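Local coordinates for putative cell surface protein (Streptococcus pyogenes, PDB 4OFQ), which is a cell-surface adhesin of the antigen I/II family, whose C-terminal region, built of beta-sandwich domains and binding calcium, probably helps present the adhesive part of the protein, at residues S32-S37 and R230-T235; F161-I166 and L188-V193. All coordinates share one frame; numbering follows the deposited sequence. Where two conformers were deposited one is given.

Interactions 1 and 2 lie with their centres about 11 Å apart, where the two halves of the elongated chain meet. Along the sequence, 161-166 with 188-193 is nested inside the loop closed by 32-37 with 230-235. Both reach the mixed sheet in which strand 177-188 lies between 32-33 and 164-174. They also touch directly: Val33 O and Ser189 N, 3.3 Å apart, form a probable hydrogen bond, and Leu188 CD1 packs 3.4 Å from Pro35 N. Interaction 1 joins the N-terminal half to a loop of the C-terminal half, while interaction 2 holds the start of the connecting segment against its sheet, so both contacts lie at the junction of the two halves.

Interaction 1 (S32-S37 and R230-T235); sequences SVLPNS and RGYDLT
Leu34 packs across one face of the Tyr232 ring, the two side chains crossing at about a right angle. Its CD1 makes a CH-pi contact 3.9 Å from the ring centroid, and a deviation of 19° from the ring normal places that methyl over the face. The rest of the isobutyl group follows the ring toward the phenol end: Leu34 CG is 3.6 Å from Tyr232 CZ, and Leu34 CD2 is 3.4 Å from Tyr232 OH. On the opposite face lies CD of Arg230, 3.6 Å above the Tyr232 ring plane and offset toward the rim, so aliphatic carbon sandwiches the aromatic ring. Tyr232 CG sits between its own backbone N and carbonyl carbon (chi1 56°), and the ring reaches out to the Ser32-Leu34 backbone, with Ser32 O near the ring plane beside CE1.

The polar rim is completed by a water in that plane, 2.6 Å from Tyr232 OH and 2.7 Å from Ser32 OG, which ties the phenol to the serine. Beside it, Gly231 N donates to Ser32 O over 2.8 Å with an angle of 155° at the hydrogen, the one backbone hydrogen bond between the two segments; Ser32 is also backbone-bonded to the adjacent Asn229. The Arg230 guanidinium turns away from Ser32; NE makes a weak bond to Tyr232 O, while NH1 is held by Ser306 O and Pro227 O. Leu34 opens a type I turn that ends at Ser37, and its N donates to Ser37 OG at 2.8 Å. Asp233 forms salt bridges with Lys24 and Arg304. The CH-pi contact of Tyr232, in the loop joining strands 216-222 and 237-242, with Leu34, just after edge strand 32-33, is consistent with an interface between the two beta-sandwich halves of this adhesin.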
ATOM      1  N   SER A  32       4.517   0.112  -6.789  1.00 13.80           N
ATOM      2  CA  SER A  32       3.498  -0.729  -6.181  1.00 13.33           C
ATOM      3  C   SER A  32       3.528  -0.647  -4.646  1.00 12.46           C
ATOM      4  O   SER A  32       4.578  -0.369  -4.024  1.00 15.00           O
ATOM      5  CB  SER A  32       3.620  -2.182  -6.661  1.00 14.99           C
ATOM      6  OG  SER A  32       4.884  -2.717  -6.329  1.00 15.00           O
ATOM      7  N   VAL A  33       2.366  -0.876  -4.047  1.00 12.97           N
ATOM      8  CA  VAL A  33       2.201  -0.831  -2.596  1.00 14.61           C
ATOM      9  C   VAL A  33       1.406  -2.061  -2.181  1.00 16.99           C
ATOM     10  O   VAL A  33       0.990  -2.844  -3.032  1.00 15.86           O
ATOM     11  CB  VAL A  33       1.457   0.449  -2.144  1.00 13.04           C
ATOM     12  CG1 VAL A  33       2.245   1.685  -2.553  1.00 12.84           C
ATOM     13  CG2 VAL A  33       0.021   0.482  -2.740  1.00 10.54           C
ATOM     14  N   LEU A  34       1.193  -2.222  -0.875  1.00 10.80           N
ATOM     15  CA  LEU A  34       0.518  -3.389  -0.312  1.00 10.89           C
ATOM     16  C   LEU A  34      -0.848  -2.983   0.262  1.00 12.65           C
ATOM     17  O   LEU A  34      -1.078  -1.799   0.518  1.00 14.10           O
ATOM     18  CB  LEU A  34       1.412  -4.019   0.774  1.00 14.02           C
ATOM     19  CG  LEU A  34       2.766  -4.503   0.243  1.00 15.27           C
ATOM     20  CD1 LEU A  34       3.681  -4.961   1.375  1.00 16.82           C
ATOM     21  CD2 LEU A  34       2.536  -5.642  -0.742  1.00 13.29           C
ATOM     22  N   PRO A  35      -1.767  -3.955   0.445  1.00 11.44           N
ATOM     23  CA  PRO A  35      -3.119  -3.653   0.932  1.00 14.22           C
ATOM     24  C   PRO A  35      -3.147  -2.832   2.241  1.00 11.52           C
ATOM     25  O   PRO A  35      -3.992  -1.940   2.428  1.00 11.98           O
ATOM     26  CB  PRO A  35      -3.703  -5.039   1.174  1.00 13.89           C
ATOM     27  CG  PRO A  35      -3.045  -5.902   0.144  1.00 14.27           C
ATOM     28  CD  PRO A  35      -1.641  -5.365   0.022  1.00 11.30           C
ATOM     29  N   ASN A  36      -2.233  -3.145   3.149  1.00 11.40           N
ATOM     30  CA  ASN A  36      -2.189  -2.450   4.433  1.00 13.41           C
ATOM     31  C   ASN A  36      -1.263  -1.230   4.452  1.00  9.33           C
ATOM     32  O   ASN A  36      -0.985  -0.691   5.520  1.00 11.06           O
ATOM     33  CB  ASN A  36      -1.840  -3.434   5.572  1.00 11.04           C
ATOM     34  CG  ASN A  36      -0.392  -3.945   5.502  1.00 10.52           C
ATOM     35  OD1 ASN A  36       0.416  -3.476   4.692  1.00 10.22           O
ATOM     36  ND2 ASN A  36      -0.060  -4.903   6.370  1.00 11.59           N
ATOM     37  N   SER A  37      -0.762  -0.819   3.285  1.00 10.75           N
ATOM     38  CA  SER A  37       0.152   0.335   3.195  1.00  9.19           C
ATOM     39  C   SER A  37      -0.511   1.640   3.625  1.00 12.51           C
ATOM     40  O   SER A  37      -1.711   1.834   3.427  1.00 14.74           O
ATOM     41  CB  SER A  37       0.694   0.513   1.764  1.00  9.40           C
ATOM     42  OG  SER A  37       1.512  -0.592   1.377  1.00 19.27           O
ATOM     43  N   ARG A 230       8.738  -1.570  -6.511  1.00 26.17           N
ATOM     44  CA  ARG A 230       7.820  -1.439  -5.394  1.00 18.72           C
ATOM     45  C   ARG A 230       8.217  -0.204  -4.575  1.00 16.67           C
ATOM     46  O   ARG A 230       9.342   0.301  -4.699  1.00 19.74           O
ATOM     47  CB  ARG A 230       7.876  -2.699  -4.530  1.00 14.27           C
ATOM     48  CG  ARG A 230       9.279  -2.986  -4.007  1.00 14.11           C
ATOM     49  CD  ARG A 230       9.272  -4.185  -3.120  1.00 13.08           C
ATOM     50  NE  ARG A 230      10.584  -4.489  -2.574  1.00 13.70           N
ATOM     51  CZ  ARG A 230      11.454  -5.306  -3.147  1.00 15.00           C
ATOM     52  NH1 ARG A 230      11.156  -5.894  -4.304  1.00 13.19           N
ATOM     53  NH2 ARG A 230      12.623  -5.530  -2.561  1.00 13.30           N
ATOM     54  N   GLY A 231       7.296   0.290  -3.750  1.00 16.36           N
ATOM     55  CA  GLY A 231       7.553   1.471  -2.943  1.00 17.24           C
ATOM     56  C   GLY A 231       7.867   1.186  -1.479  1.00 20.50           C
ATOM     57  O   GLY A 231       7.702   2.058  -0.613  1.00 18.87           O
ATOM     58  N   TYR A 232       8.349  -0.021  -1.200  1.00 17.12           N
ATOM     59  CA  TYR A 232       8.573  -0.449   0.175  1.00 15.43           C
ATOM     60  C   TYR A 232       9.704  -1.465   0.262  1.00 17.65           C
ATOM     61  O   TYR A 232      10.011  -2.162  -0.706  1.00 14.34           O
ATOM     62  CB  TYR A 232       7.306  -1.094   0.751  1.00 14.82           C
ATOM     63  CG  TYR A 232       6.797  -2.247  -0.090  1.00 13.80           C
ATOM     64  CD1 TYR A 232       5.914  -2.024  -1.143  1.00 13.97           C
ATOM     65  CD2 TYR A 232       7.206  -3.551   0.161  1.00 12.86           C
ATOM     66  CE1 TYR A 232       5.455  -3.055  -1.921  1.00 13.55           C
ATOM     67  CE2 TYR A 232       6.750  -4.590  -0.606  1.00 19.71           C
ATOM     68  CZ  TYR A 232       5.877  -4.345  -1.645  1.00 12.27           C
ATOM     69  OH  TYR A 232       5.435  -5.387  -2.421  1.00 11.68           O
ATOM     70  N   ASP A 233      10.288  -1.555   1.446  1.00 15.04           N
ATOM     71  CA  ASP A 233      11.259  -2.598   1.764  1.00 19.66           C
ATOM     72  C   ASP A 233      10.580  -3.703   2.555  1.00 15.18           C
ATOM     73  O   ASP A 233       9.430  -3.560   2.970  1.00 16.76           O
ATOM     74  CB  ASP A 233      12.405  -1.987   2.559  1.00 17.73           C
ATOM     75  CG  ASP A 233      13.058  -0.853   1.816  1.00 24.09           C
ATOM     76  OD1 ASP A 233      13.406  -1.073   0.644  1.00 20.76           O
ATOM     77  OD2 ASP A 233      13.176   0.261   2.373  1.00 25.11           O
ATOM     78  N   LEU A 234      11.291  -4.802   2.775  1.00 13.41           N
ATOM     79  CA  LEU A 234      10.699  -5.973   3.422  1.00 12.69           C
ATOM     80  C   LEU A 234      10.980  -6.038   4.927  1.00 14.49           C
ATOM     81  O   LEU A 234      12.128  -5.940   5.343  1.00 16.17           O
ATOM     82  CB  LEU A 234      11.194  -7.247   2.743  1.00 18.44           C
ATOM     83  CG  LEU A 234      10.658  -7.458   1.324  1.00 26.80           C
ATOM     84  CD1 LEU A 234      11.340  -8.638   0.618  1.00 25.11           C
ATOM     85  CD2 LEU A 234       9.145  -7.651   1.378  1.00 22.86           C
ATOM     86  N   THR A 235       9.934  -6.198   5.741  1.00 16.06           N
ATOM     87  CA  THR A 235      10.122  -6.354   7.189  1.00 14.06           C
ATOM     88  C   THR A 235       9.580  -7.684   7.738  1.00 16.72           C
ATOM     89  O   THR A 235       9.926  -8.101   8.850  1.00 18.99           O
ATOM     90  CB  THR A 235       9.548  -5.168   7.989  1.00 21.77           C
ATOM     91  OG1 THR A 235       8.175  -4.964   7.647  1.00 26.50           O
ATOM     92  CG2 THR A 235      10.323  -3.899   7.684  1.00 22.44           C
TER
HETATM   93  O   HOH W   1       4.040  -4.534  -4.453  1.00 13.18           O

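Interaction 2 (F161-I166 and L188-V193); sequences FKKGDI and LSELTV
This is an apolar side-chain contact, reinforced by one backbone bond, at the end of a sheet: Leu188, where strand 177-188 gives way to the connecting segment, packs against Phe161 and Ile166 around the start of strand 164-174. Leu188 N donates to Gly164 O at 3.1 Å, and the 165° angle at the hydrogen shows a nearly straight bond. Chi1 of 172° sets Leu188 CG anti to the backbone N, and chi2 of 57° turns the branch so that CD2 lies 3.6 Å from Phe161 CD2, the two side chains sliding past each other in opposite directions. The same methyl lies 3.2 Å from Phe161 O, and Ile166 CD1 meets Leu188 CB at 4.1 Å.

Phe161 is itself framed by its own segment, with Lys163 O over one face and Asp165 N at the edge, in plane. Having no CB, Gly164 admits Phe161 CZ to 3.6 Å from its CA; its backbone angles would also press a CB against the preceding carbonyl oxygen.

At the exposed side, Lys163 and Glu190 run side by side in the same direction. Their contact is between methylene and carboxylate, Lys163 CD to Glu190 OE1 at 3.1 Å; the bend at the end of the lysine leaves NZ 5.4 Å from Glu190 OE1, so any attraction is probably long-range.

Strand 164-174 lies between 177-188 and 64-70, and Ile166 also touches Val33 of strand 32-33. Past Glu190 the connecting segment moves on to the other half, where Leu191 and Val193 pack on Val337 of strand 335-338, and Val193 also reaches Tyr328 and Leu330 of strand 323-332.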
ATOM      1  N   PHE A 161     -10.885  -3.140  -1.496  1.00 20.73           N
ATOM      2  CA  PHE A 161     -10.176  -2.862  -2.734  1.00 24.57           C
ATOM      3  C   PHE A 161      -8.975  -3.800  -2.814  1.00 25.03           C
ATOM      4  O   PHE A 161      -7.962  -3.596  -2.142  1.00 25.06           O
ATOM      5  CB  PHE A 161      -9.743  -1.393  -2.799  1.00 24.87           C
ATOM      6  CG  PHE A 161      -9.064  -1.016  -4.089  1.00 18.09           C
ATOM      7  CD1 PHE A 161      -9.802  -0.819  -5.248  1.00 22.25           C
ATOM      8  CD2 PHE A 161      -7.688  -0.862  -4.139  1.00 20.56           C
ATOM      9  CE1 PHE A 161      -9.181  -0.471  -6.438  1.00 24.61           C
ATOM     10  CE2 PHE A 161      -7.060  -0.517  -5.319  1.00 14.69           C
ATOM     11  CZ  PHE A 161      -7.811  -0.323  -6.477  1.00 20.61           C
ATOM     12  N   LYS A 162      -9.102  -4.837  -3.635  1.00 25.69           N
ATOM     13  CA  LYS A 162      -8.159  -5.952  -3.623  1.00 33.46           C
ATOM     14  C   LYS A 162      -7.107  -5.826  -4.715  1.00 25.48           C
ATOM     15  O   LYS A 162      -6.018  -6.388  -4.613  1.00 25.56           O
ATOM     16  CB  LYS A 162      -8.912  -7.271  -3.809  1.00 38.96           C
ATOM     17  CG  LYS A 162     -10.066  -7.484  -2.843  1.00 44.76           C
ATOM     18  CD  LYS A 162      -9.589  -8.016  -1.504  1.00 51.62           C
ATOM     19  CE  LYS A 162     -10.766  -8.481  -0.654  1.00 59.94           C
ATOM     20  NZ  LYS A 162     -10.324  -9.146   0.602  1.00 63.36           N
ATOM     21  N   LYS A 163      -7.456  -5.107  -5.774  1.00 29.91           N
ATOM     22  CA  LYS A 163      -6.546  -4.903  -6.887  1.00 35.85           C
ATOM     23  C   LYS A 163      -6.990  -3.709  -7.708  1.00 33.73           C
ATOM     24  O   LYS A 163      -8.153  -3.303  -7.661  1.00 40.85           O
ATOM     25  CB  LYS A 163      -6.496  -6.147  -7.781  1.00 39.71           C
ATOM     26  CG  LYS A 163      -7.777  -6.404  -8.574  1.00 38.22           C
ATOM     27  CD  LYS A 163      -7.621  -7.622  -9.481  1.00 49.75           C
ATOM     28  CE  LYS A 163      -8.909  -7.958 -10.221  1.00 54.09           C
ATOM     29  NZ  LYS A 163      -9.299  -6.892 -11.187  1.00 52.82           N
ATOM     30  N   GLY A 164      -6.057  -3.164  -8.475  1.00 24.27           N
ATOM     31  CA  GLY A 164      -6.341  -2.030  -9.333  1.00 26.41           C
ATOM     32  C   GLY A 164      -5.309  -0.948  -9.103  1.00 27.52           C
ATOM     33  O   GLY A 164      -4.302  -1.163  -8.425  1.00 23.76           O
ATOM     34  N   ASP A 165      -5.548   0.228  -9.660  1.00 24.98           N
ATOM     35  CA  ASP A 165      -4.635   1.330  -9.422  1.00 23.21           C
ATOM     36  C   ASP A 165      -5.221   2.346  -8.462  1.00 17.34           C
ATOM     37  O   ASP A 165      -6.430   2.443  -8.305  1.00 20.96           O
ATOM     38  CB  ASP A 165      -4.217   1.970 -10.736  1.00 27.46           C
ATOM     39  CG  ASP A 165      -3.592   0.965 -11.677  1.00 34.11           C
ATOM     40  OD1 ASP A 165      -2.416   0.590 -11.448  1.00 33.88           O
ATOM     41  OD2 ASP A 165      -4.292   0.531 -12.617  1.00 34.03           O
ATOM     42  N   ILE A 166      -4.328   3.064  -7.792  1.00 15.27           N
ATOM     43  CA  ILE A 166      -4.685   4.073  -6.817  1.00 13.15           C
ATOM     44  C   ILE A 166      -4.273   5.400  -7.416  1.00 15.48           C
ATOM     45  O   ILE A 166      -3.146   5.537  -7.896  1.00 18.11           O
ATOM     46  CB  ILE A 166      -3.882   3.849  -5.527  1.00 13.60           C
ATOM     47  CG1 ILE A 166      -4.195   2.460  -4.956  1.00 14.05           C
ATOM     48  CG2 ILE A 166      -4.188   4.942  -4.509  1.00 12.26           C
ATOM     49  CD1 ILE A 166      -3.048   1.846  -4.150  1.00 15.01           C
ATOM     50  N   LEU A 188      -1.762  -1.339  -6.723  1.00 16.33           N
ATOM     51  CA  LEU A 188      -1.918  -2.259  -5.609  1.00 17.96           C
ATOM     52  C   LEU A 188      -1.630  -3.671  -6.092  1.00 15.34           C
ATOM     53  O   LEU A 188      -2.346  -4.201  -6.931  1.00 14.19           O
ATOM     54  CB  LEU A 188      -3.322  -2.178  -5.000  1.00 18.53           C
ATOM     55  CG  LEU A 188      -3.598  -3.251  -3.946  1.00 19.77           C
ATOM     56  CD1 LEU A 188      -2.564  -3.200  -2.820  1.00 21.85           C
ATOM     57  CD2 LEU A 188      -5.003  -3.106  -3.380  1.00 23.40           C
ATOM     58  N   SER A 189      -0.565  -4.272  -5.568  1.00 18.10           N
ATOM     59  CA  SER A 189      -0.253  -5.653  -5.882  1.00 25.94           C
ATOM     60  C   SER A 189      -1.372  -6.560  -5.391  1.00 22.26           C
ATOM     61  O   SER A 189      -1.877  -6.383  -4.284  1.00 23.14           O
ATOM     62  CB  SER A 189       1.066  -6.056  -5.223  1.00 28.27           C
ATOM     63  OG  SER A 189       2.157  -5.499  -5.922  1.00 28.74           O
ATOM     64  N   GLU A 190      -1.790  -7.499  -6.229  1.00 25.72           N
ATOM     65  CA  GLU A 190      -2.747  -8.494  -5.780  1.00 26.81           C
ATOM     66  C   GLU A 190      -1.951  -9.631  -5.176  1.00 21.98           C
ATOM     67  O   GLU A 190      -1.149 -10.269  -5.858  1.00 18.93           O
ATOM     68  CB  GLU A 190      -3.616  -9.001  -6.921  1.00 38.07           C
ATOM     69  CG  GLU A 190      -4.662 -10.003  -6.457  1.00 48.54           C
ATOM     70  CD  GLU A 190      -5.559 -10.476  -7.582  1.00 57.70           C
ATOM     71  OE1 GLU A 190      -5.577  -9.815  -8.642  1.00 63.76           O
ATOM     72  OE2 GLU A 190      -6.239 -11.511  -7.406  1.00 55.18           O
ATOM     73  N   LEU A 191      -2.181  -9.870  -3.888  0.50 18.07           N
ATOM     74  CA  LEU A 191      -1.469 -10.890  -3.134  0.50 18.72           C
ATOM     75  C   LEU A 191      -2.200 -12.218  -3.237  0.50 14.72           C
ATOM     76  O   LEU A 191      -3.380 -12.297  -2.906  0.50 18.37           O
ATOM     77  CB  LEU A 191      -1.396 -10.484  -1.658  0.50 15.05           C
ATOM     78  CG  LEU A 191      -0.901  -9.068  -1.389  0.50 19.44           C
ATOM     79  CD1 LEU A 191      -0.908  -8.773   0.107  0.50 15.95           C
ATOM     80  CD2 LEU A 191       0.493  -8.894  -1.974  0.50 21.96           C
ATOM     81  N   THR A 192      -1.501 -13.258  -3.690  1.00 16.16           N
ATOM     82  CA  THR A 192      -2.060 -14.613  -3.682  1.00 17.81           C
ATOM     83  C   THR A 192      -0.947 -15.597  -3.310  1.00 12.75           C
ATOM     84  O   THR A 192       0.226 -15.372  -3.619  1.00 13.62           O
ATOM     85  CB  THR A 192      -2.702 -15.026  -5.051  1.00 19.31           C
ATOM     86  OG1 THR A 192      -1.681 -15.210  -6.032  1.00 23.57           O
ATOM     87  CG2 THR A 192      -3.693 -13.989  -5.558  1.00 23.52           C
ATOM     88  N   VAL A 193      -1.308 -16.671  -2.618  1.00  9.09           N
ATOM     89  CA  VAL A 193      -0.366 -17.765  -2.385  1.00 10.02           C
ATOM     90  C   VAL A 193      -1.084 -19.083  -2.637  1.00 14.07           C
ATOM     91  O   VAL A 193      -2.312 -19.134  -2.637  1.00 10.99           O
ATOM     92  CB  VAL A 193       0.230 -17.755  -0.949  1.00 11.72           C
ATOM     93  CG1 VAL A 193       1.175 -16.546  -0.772  1.00 11.03           C
ATOM     94  CG2 VAL A 193      -0.876 -17.742   0.090  1.00 12.04           C
TER
HETATM   95  O   HOH W   2      -3.986  -4.373  -8.907  1.00 40.92           O